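Local coordinates for ABC transporter, solute-binding protein (Staphylococcus aureus, PDB 6LKH), which binds glucose 6-phosphate in the crystal and probably serves as the extracellular solute-binding component of an ABC transporter, at residues A[100-105]-A[115-120]. Sequence-based numbering, arbitrary orientation.
Sequences TVIVVN and RGYQDL
I102 and G116 have the nearest CA atoms, 7.5 Å apart, where the strand carrying 100-105 passes the turn at 115-120 with no hydrogen bond between the two. The I102 side chain fills the space between them. Its CG1 lies anti to the carbonyl carbon (chi1 -58°), and an extended chi2 of 170° carries CD1 away from the strand backbone toward the turn, where it meets three residues. I102 CD1 packs on the backbone of G116, 3.6 Å from G116 C. The same I102 CD1 lies 4.1 Å from both Y117 CD1 and L120 CD1, approaching the tyrosine ring obliquely. L186 of strand 184-188 touches I102, Y117 and L120 alike, extending the apolar cluster.

The Y117 ring reaches back along the strand towards T100, Y117 OH ending 4.5 Å from T100 OG1, too far for a hydrogen bond. Each hydroxyl has its own partner: Y117 OH is hydrogen-bonded to H143 ND1 of helix 138-151, and T100 OG1 to M212 O. The turn is braced on its far side by a salt bridge from R115 NE to D119 OD2, 3.0 Å long and nearly straight; NE meets OD2 on its syn side, 18° out of the carboxylate plane, while OD2 lies in the guanidinium plane of R115. E209 accepts the backbone N-H groups of Y117 and Q118.

Packing around I102 thus joins the 115-120 loop to strand 92-105 in the sheet of a periplasmic-binding-protein fold, and the T100 end of that strand approaches the ligand site, its side chain about 5 Å from bound glucose 6-phosphate.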
ATOM      1  N   THR A 100      14.041  -3.185 -18.056  1.00 68.12           N
ATOM      2  CA  THR A 100      14.733  -2.194 -18.870  1.00 77.07           C
ATOM      3  C   THR A 100      13.697  -1.415 -19.664  1.00 52.70           C
ATOM      4  O   THR A 100      12.732  -1.989 -20.176  1.00 72.09           O
ATOM      5  CB  THR A 100      15.734  -2.850 -19.822  1.00 67.99           C
ATOM      6  OG1 THR A 100      15.038  -3.714 -20.730  1.00 61.07           O
ATOM      7  CG2 THR A 100      16.771  -3.648 -19.046  1.00 69.11           C
ATOM      8  N   VAL A 101      13.899  -0.103 -19.767  1.00 67.37           N
ATOM      9  CA  VAL A 101      12.875   0.783 -20.296  1.00 32.13           C
ATOM     10  C   VAL A 101      13.487   1.777 -21.270  1.00 36.14           C
ATOM     11  O   VAL A 101      14.701   1.983 -21.310  1.00 52.96           O
ATOM     12  CB  VAL A 101      12.146   1.543 -19.165  1.00 41.99           C
ATOM     13  CG1 VAL A 101      11.491   0.565 -18.210  1.00 52.47           C
ATOM     14  CG2 VAL A 101      13.114   2.445 -18.413  1.00 44.03           C
ATOM     15  N   ILE A 102      12.613   2.382 -22.067  1.00 41.68           N
ATOM     16  CA  ILE A 102      12.922   3.585 -22.827  1.00 49.60           C
ATOM     17  C   ILE A 102      12.375   4.769 -22.046  1.00 29.19           C
ATOM     18  O   ILE A 102      11.208   4.766 -21.636  1.00 42.07           O
ATOM     19  CB  ILE A 102      12.312   3.532 -24.237  1.00 37.20           C
ATOM     20  CG1 ILE A 102      12.823   2.303 -24.996  1.00 39.88           C
ATOM     21  CG2 ILE A 102      12.636   4.814 -25.003  1.00 38.05           C
ATOM     22  CD1 ILE A 102      12.095   2.029 -26.295  1.00 39.68           C
ATOM     23  N   VAL A 103      13.210   5.776 -21.832  1.00 39.70           N
ATOM     24  CA  VAL A 103      12.807   6.992 -21.140  1.00 45.80           C
ATOM     25  C   VAL A 103      12.677   8.091 -22.180  1.00 54.29           C
ATOM     26  O   VAL A 103      13.568   8.269 -23.018  1.00 44.71           O
ATOM     27  CB  VAL A 103      13.803   7.376 -20.032  1.00 42.90           C
ATOM     28  CG1 VAL A 103      13.789   6.318 -18.929  1.00 64.11           C
ATOM     29  CG2 VAL A 103      15.202   7.544 -20.599  1.00 47.54           C
ATOM     30  N   VAL A 104      11.559   8.809 -22.139  1.00 40.80           N
ATOM     31  CA  VAL A 104      11.235   9.827 -23.128  1.00 59.99           C
ATOM     32  C   VAL A 104      11.057  11.153 -22.409  1.00 67.33           C
ATOM     33  O   VAL A 104      10.396  11.215 -21.365  1.00 35.81           O
ATOM     34  CB  VAL A 104       9.970   9.456 -23.922  1.00 44.97           C
ATOM     35  CG1 VAL A 104       9.587  10.568 -24.886  1.00 68.65           C
ATOM     36  CG2 VAL A 104      10.202   8.166 -24.684  1.00 82.62           C
ATOM     37  N   ASN A 105      11.655  12.204 -22.962  1.00 63.25           N
ATOM     38  CA  ASN A 105      11.464  13.558 -22.457  1.00 54.27           C
ATOM     39  C   ASN A 105      10.148  14.090 -23.010  1.00 64.35           C
ATOM     40  O   ASN A 105      10.035  14.362 -24.209  1.00 86.98           O
ATOM     41  CB  ASN A 105      12.636  14.445 -22.861  1.00 40.66           C
ATOM     42  CG  ASN A 105      12.575  15.817 -22.229  1.00 54.04           C
ATOM     43  OD1 ASN A 105      11.550  16.499 -22.282  1.00 43.54           O
ATOM     44  ND2 ASN A 105      13.676  16.229 -21.617  1.00 39.77           N
ATOM     45  N   ARG A 115       7.068   4.095 -28.775  1.00 50.60           N
ATOM     46  CA  ARG A 115       6.469   2.966 -28.080  1.00 57.93           C
ATOM     47  C   ARG A 115       7.379   1.746 -28.152  1.00 49.47           C
ATOM     48  O   ARG A 115       7.013   0.666 -27.689  1.00 42.01           O
ATOM     49  CB  ARG A 115       5.103   2.633 -28.685  1.00 52.16           C
ATOM     50  CG  ARG A 115       4.321   3.850 -29.151  1.00 54.74           C
ATOM     51  CD  ARG A 115       3.269   3.473 -30.182  1.00 54.44           C
ATOM     52  NE  ARG A 115       3.769   3.602 -31.548  1.00 79.83           N
ATOM     53  CZ  ARG A 115       3.016   3.466 -32.634  1.00 93.66           C
ATOM     54  NH1 ARG A 115       3.555   3.599 -33.838  1.00 96.17           N
ATOM     55  NH2 ARG A 115       1.723   3.195 -32.517  1.00 61.51           N
ATOM     56  N   GLY A 116       8.564   1.917 -28.732  1.00 36.84           N
ATOM     57  CA  GLY A 116       9.499   0.817 -28.848  1.00 38.21           C
ATOM     58  C   GLY A 116      10.788   1.138 -29.582  1.00 51.28           C
ATOM     59  O   GLY A 116      11.083   2.288 -29.908  1.00 44.11           O
ATOM     60  N   TYR A 117      11.552   0.083 -29.833  1.00 39.00           N
ATOM     61  CA  TYR A 117      12.808   0.173 -30.467  1.00 52.51           C
ATOM     62  C   TYR A 117      12.556   0.620 -31.888  1.00 45.21           C
ATOM     63  O   TYR A 117      13.278   1.438 -32.393  1.00 59.73           O
ATOM     64  CB  TYR A 117      13.572  -1.119 -30.342  1.00 50.03           C
ATOM     65  CG  TYR A 117      13.891  -1.488 -28.929  1.00 60.32           C
ATOM     66  CD1 TYR A 117      14.601  -0.648 -28.119  1.00 80.57           C
ATOM     67  CD2 TYR A 117      13.504  -2.682 -28.418  1.00 57.70           C
ATOM     68  CE1 TYR A 117      14.906  -0.995 -26.831  1.00 49.36           C
ATOM     69  CE2 TYR A 117      13.802  -3.031 -27.131  1.00 53.58           C
ATOM     70  CZ  TYR A 117      14.504  -2.189 -26.339  1.00 52.38           C
ATOM     71  OH  TYR A 117      14.782  -2.566 -25.053  1.00 31.12           O
ATOM     72  N   GLN A 118      11.508   0.147 -32.535  1.00 66.50           N
ATOM     73  CA  GLN A 118      11.346   0.524 -33.935  1.00 66.85           C
ATOM     74  C   GLN A 118      11.071   2.015 -34.073  1.00 68.59           C
ATOM     75  O   GLN A 118      11.569   2.663 -35.001  1.00 66.21           O
ATOM     76  CB  GLN A 118      10.223  -0.283 -34.582  1.00 70.05           C
ATOM     77  CG  GLN A 118      10.599  -1.719 -34.895  1.00 89.00           C
ATOM     78  CD  GLN A 118       9.750  -2.313 -36.002  1.00132.75           C
ATOM     79  OE1 GLN A 118       9.285  -1.601 -36.893  1.00133.71           O
ATOM     80  NE2 GLN A 118       9.541  -3.623 -35.950  1.00176.94           N
ATOM     81  N   ASP A 119      10.283   2.580 -33.159  1.00 59.76           N
ATOM     82  CA  ASP A 119      10.005   4.007 -33.226  1.00 46.55           C
ATOM     83  C   ASP A 119      11.257   4.839 -32.983  1.00 36.52           C
ATOM     84  O   ASP A 119      11.353   5.967 -33.479  1.00 46.77           O
ATOM     85  CB  ASP A 119       8.918   4.379 -32.223  1.00 93.80           C
ATOM     86  CG  ASP A 119       7.537   3.980 -32.690  1.00 67.52           C
ATOM     87  OD1 ASP A 119       7.433   3.231 -33.686  1.00 84.83           O
ATOM     88  OD2 ASP A 119       6.556   4.428 -32.065  1.00 70.79           O
ATOM     89  N   LEU A 120      12.229   4.308 -32.236  1.00 69.03           N
ATOM     90  CA  LEU A 120      13.473   5.037 -32.025  1.00 83.53           C
ATOM     91  C   LEU A 120      14.265   5.221 -33.312  1.00 91.58           C
ATOM     92  O   LEU A 120      15.261   5.956 -33.306  1.00 85.21           O
ATOM     93  CB  LEU A 120      14.346   4.320 -30.991  1.00 80.92           C
ATOM     94  CG  LEU A 120      13.923   4.373 -29.521  1.00 75.31           C
ATOM     95  CD1 LEU A 120      14.984   3.711 -28.667  1.00 82.21           C
ATOM     96  CD2 LEU A 120      13.687   5.794 -29.040  1.00 52.42           C
TER